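Local structure of argininosuccinate lyase (Chelativorans sp., 6RXA) at the interface of chains A and B and the interface of chains A and C. The protein catalyses reversible C–N bond cleavage as an EDDS lyase of the aspartase/fumarase superfamily, with the reverse reaction adding amines to fumarate. Coordinates in Å, arbitrary orientation; residue numbers count along the deposited sequence, not the author numbering. Chains: chain A/B/C, Argininosuccinate lyase.

Contact 1: the interface of chains A and B. Residues chain A 192, 230, 236, 318; chain B 177-178, 181.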
# COMPACT_ATOMS: atom_id res chain seq x y z
N ARG A 192 -15.61 18.49 4.88
CA ARG A 192 -14.29 18.96 4.47
C ARG A 192 -14.19 19.12 2.95
O ARG A 192 -13.46 20.00 2.48
CB ARG A 192 -13.19 18.05 5.01
CG ARG A 192 -12.86 18.32 6.48
CD ARG A 192 -11.76 17.38 7.03
NE ARG A 192 -12.22 16.02 7.24
CZ ARG A 192 -12.88 15.61 8.32
NH1 ARG A 192 -13.17 16.47 9.29
NH2 ARG A 192 -13.25 14.35 8.44
N GLU A 230 -3.33 26.65 1.80
CA GLU A 230 -4.17 25.47 2.01
C GLU A 230 -5.16 25.30 0.87
O GLU A 230 -5.47 24.17 0.49
CB GLU A 230 -4.88 25.58 3.37
CG GLU A 230 -5.77 24.41 3.74
CD GLU A 230 -5.02 23.11 3.99
OE1 GLU A 230 -3.80 23.00 3.72
OE2 GLU A 230 -5.68 22.16 4.48
N ASP A 236 -5.80 16.66 1.60
CA ASP A 236 -6.07 15.58 2.54
C ASP A 236 -7.47 15.01 2.34
O ASP A 236 -7.70 13.84 2.64
CB ASP A 236 -5.93 16.07 3.98
CG ASP A 236 -4.49 16.30 4.41
OD1 ASP A 236 -3.56 16.15 3.59
OD2 ASP A 236 -4.32 16.59 5.62
N TYR A 318 4.66 21.43 1.23
CA TYR A 318 3.29 21.89 1.49
C TYR A 318 2.96 22.99 0.49
O TYR A 318 2.76 24.16 0.83
CB TYR A 318 3.06 22.31 2.95
CG TYR A 318 1.62 21.97 3.30
CD1 TYR A 318 1.29 20.70 3.75
CD2 TYR A 318 0.60 22.87 3.10
CE1 TYR A 318 -0.03 20.36 3.99
CE2 TYR A 318 -0.73 22.53 3.34
CZ TYR A 318 -1.04 21.27 3.79
OH TYR A 318 -2.36 20.93 4.03
N GLU B 177 -4.24 25.41 9.59
CA GLU B 177 -5.53 24.99 9.06
C GLU B 177 -5.54 23.50 8.74
O GLU B 177 -6.53 22.81 9.00
CB GLU B 177 -5.88 25.86 7.84
CG GLU B 177 -7.31 25.68 7.31
CD GLU B 177 -7.80 26.81 6.41
OE1 GLU B 177 -7.11 27.83 6.27
OE2 GLU B 177 -8.92 26.66 5.87
N ASN B 178 -4.42 22.98 8.20
CA ASN B 178 -4.25 21.54 8.03
C ASN B 178 -4.44 20.81 9.35
O ASN B 178 -5.16 19.80 9.42
CB ASN B 178 -2.84 21.28 7.48
CG ASN B 178 -2.42 19.81 7.57
OD1 ASN B 178 -2.17 19.29 8.66
ND2 ASN B 178 -2.31 19.15 6.42
N LYS B 181 -8.03 20.52 10.73
CA LYS B 181 -8.83 19.47 10.11
C LYS B 181 -8.39 18.09 10.57
O LYS B 181 -9.22 17.20 10.76
CB LYS B 181 -8.80 19.62 8.58
CG LYS B 181 -9.62 20.81 8.12
CD LYS B 181 -9.66 20.93 6.60
CE LYS B 181 -8.29 21.30 6.07
NZ LYS B 181 -8.43 21.80 4.65
O HOH W 1 -2.07 16.28 6.88
O HOH W 2 -5.91 18.32 6.97
O HOH W 3 -10.71 20.51 3.02
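Helix 168-193 of chain B carries B:Asn178 and B:Lys181 against A:Tyr318 and A:Glu230, in the helical core of this tetramer of the aspartase/fumarase superfamily. The side chains of B:Lys181 and A:Glu230 meet end on. The ammonium NZ of B:Lys181 forms a salt bridge and hydrogen bond to the carboxylate OE2 of A:Glu230 at 2.8 Å, on the anti lone pair of that oxygen. The other carboxylate oxygen, OE1 of A:Glu230, accepts a short bond of 2.5 Å from the phenol OH of A:Tyr318. Here the syn lone pair is used, and OE1 lies in the plane of the ring at its edge. With both oxygens engaged, the carboxylate is held against rotation. CG of A:Glu230 stands anti to the backbone N (chi1 -179°), and a bend at chi2 turns the carboxylate between its two partners.

The phenol oxygen also accepts a bond. ND2 of B:Asn178 donates to OH of A:Tyr318 at 3.0 Å, nearly in its own amide plane. The amide stands almost perpendicular to the ring, 84° between planes. ND2 of B:Asn178 also meets water 1 at 2.9 Å, and this water lies 2.6 Å from the carboxylate OD2 of A:Asp236. Water 2 joins the same OD2 to the backbone O of B:Asn178. A:Asp236, at the start of helix 236-262, is thus tied to the asparagine by way of water.

The aliphatic part of B:Lys181 runs past A:Arg192 in the opposite direction, with CB of B:Lys181 4.0 Å from CD of A:Arg192. Water 3 lies between NZ of B:Lys181 and the backbone O of A:Arg192. B:Glu177 packs its CG 4.1 Å from CG of A:Glu230. Its carboxylate is another negative group nearby, whose repulsion the lysine would be expected to offset.

Contact 2: the interface of chains A and C. Residues chain A 107, 110-112, 201-202; chain C 281-283.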
# COMPACT_ATOMS: atom_id res chain seq x y z
N HIS A 107 -9.98 35.45 -16.30
CA HIS A 107 -8.94 34.91 -15.43
C HIS A 107 -8.45 35.92 -14.40
O HIS A 107 -7.56 35.59 -13.61
CB HIS A 107 -7.76 34.40 -16.26
CG HIS A 107 -7.07 33.21 -15.66
ND1 HIS A 107 -7.76 32.09 -15.23
CD2 HIS A 107 -5.76 32.95 -15.43
CE1 HIS A 107 -6.90 31.20 -14.76
NE2 HIS A 107 -5.68 31.70 -14.88
N ARG A 110 -7.48 34.92 -10.58
CA ARG A 110 -7.66 33.48 -10.53
C ARG A 110 -6.44 32.80 -11.13
O ARG A 110 -5.60 33.43 -11.78
CB ARG A 110 -8.93 33.09 -11.30
CG ARG A 110 -9.38 31.67 -11.18
CD ARG A 110 -10.70 31.48 -11.92
NE ARG A 110 -10.59 31.67 -13.36
CZ ARG A 110 -11.52 31.26 -14.21
NH1 ARG A 110 -12.59 30.64 -13.75
NH2 ARG A 110 -11.37 31.44 -15.52
N SER A 111 -6.34 31.49 -10.90
CA SER A 111 -5.27 30.66 -11.43
C SER A 111 -5.86 29.34 -11.87
O SER A 111 -6.95 28.95 -11.45
CB SER A 111 -4.22 30.44 -10.33
OG SER A 111 -3.25 29.45 -10.64
N ARG A 112 -5.10 28.60 -12.69
CA ARG A 112 -5.44 27.19 -12.85
C ARG A 112 -5.38 26.44 -11.53
O ARG A 112 -6.06 25.41 -11.38
CB ARG A 112 -4.53 26.52 -13.89
CG ARG A 112 -4.86 26.91 -15.33
CD ARG A 112 -3.97 26.18 -16.34
NE ARG A 112 -2.55 26.48 -16.14
CZ ARG A 112 -1.56 25.97 -16.86
NH1 ARG A 112 -1.81 25.12 -17.84
NH2 ARG A 112 -0.30 26.30 -16.59
N ALA A 201 -6.18 31.95 -5.78
CA ALA A 201 -5.44 32.23 -7.02
C ALA A 201 -4.27 31.25 -7.12
O ALA A 201 -4.48 30.04 -7.02
CB ALA A 201 -5.12 33.71 -7.14
N ALA A 202 -3.03 31.74 -7.33
CA ALA A 202 -1.91 30.83 -7.52
C ALA A 202 -1.57 30.06 -6.26
O ALA A 202 -1.12 28.91 -6.34
CB ALA A 202 -0.68 31.63 -7.97
N SER C 281 -0.55 30.11 -15.87
CA SER C 281 -1.59 30.95 -16.46
C SER C 281 -1.65 32.34 -15.83
O SER C 281 -2.27 33.24 -16.40
CB SER C 281 -2.96 30.27 -16.34
OG SER C 281 -3.33 30.08 -14.98
N ILE C 282 -1.02 32.53 -14.67
CA ILE C 282 -1.08 33.78 -13.92
C ILE C 282 0.30 34.40 -13.70
O ILE C 282 0.45 35.61 -13.83
CB ILE C 282 -1.82 33.58 -12.58
CG1 ILE C 282 -1.66 34.80 -11.67
CG2 ILE C 282 -1.34 32.33 -11.83
CD1 ILE C 282 -2.58 34.75 -10.46
N MET C 283 1.31 33.59 -13.35
CA MET C 283 2.63 34.10 -12.98
C MET C 283 3.58 34.06 -14.17
O MET C 283 4.07 32.98 -14.52
CB MET C 283 3.18 33.23 -11.83
CG MET C 283 2.42 33.36 -10.53
SD MET C 283 2.90 32.18 -9.26
CE MET C 283 2.28 30.64 -9.93
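C:Ser281 touches A:His107 and A:Arg112 through one hydroxyl, OG. It is the second serine of the superfamily's signature loop, a motif of the GSSxxPxKxN type; the serine before it is the expected catalytic base. NE2 of the A:His107 imidazole and OG of C:Ser281 are hydrogen bonded at 2.9 Å, donor and acceptor undecided. The backbone N of A:Arg112, first residue of helix 112-147, donates to the same OG of C:Ser281 at 3.2 Å. Two groups of chain A therefore grip this oxygen. With chi1 at 62°, OG sits between the backbone N and carbonyl carbon of its own residue, which turns it toward NE2 of A:His107 and the backbone N of A:Arg112.

The side chain of A:Arg112 runs alongside the serine. Its CG is 3.5 Å from OG of C:Ser281, and NE lies near the serine CB. An alanine in place of A:Arg112 would keep the backbone N-H bond but would probably open a gap beside CB and OG of C:Ser281, where CG and NE now pack.

C:Ile282 follows with CG1 anti to the backbone N (chi1 169°). This sends CD1 of C:Ile282 to 3.6 Å from the backbone O of A:Arg110. Its other branch, CG2, packs 3.8 Å from CB of A:Ser111. At the far end of the patch the terminal methyl CE of C:Met283 meets CB of A:Ala202 at 3.7 Å. A:Ser111, A:Arg112 and C:Ser281 bind succinate and fumarate in this enzyme, so the patch forms part of the active-site wall.

The backbone O of A:Arg110, already against C:Ile282, also lies over one face of the A:His107 ring, offset toward the rim. Behind the histidine, the side chain of A:Arg110 forms the second shell. Its guanidinium comes round to the edge of that ring, with NH2 in the ring plane. NE of A:Arg110 makes a weak hydrogen bond to ND1 of A:His107 at 3.4 Å, on the opposite side of the imidazole from the serine.

The C-alpha centres of contact 1 and contact 2 lie about 21 Å apart. Chain A takes part in both, facing chain B in the first and chain C in the second, and no residue is common to the two. The chain links them: helix 168-193, which ends in contact 1, leads into the loop that carries A:Ala201 and A:Ala202 in contact 2. Contact 1 is a polar seam in the helical core, whereas contact 2 lies at substrate-binding residues. Each interface is two-fold symmetric, so both contacts recur in the tetramer. Tetramer assembly thus brings active-site residues from different chains together.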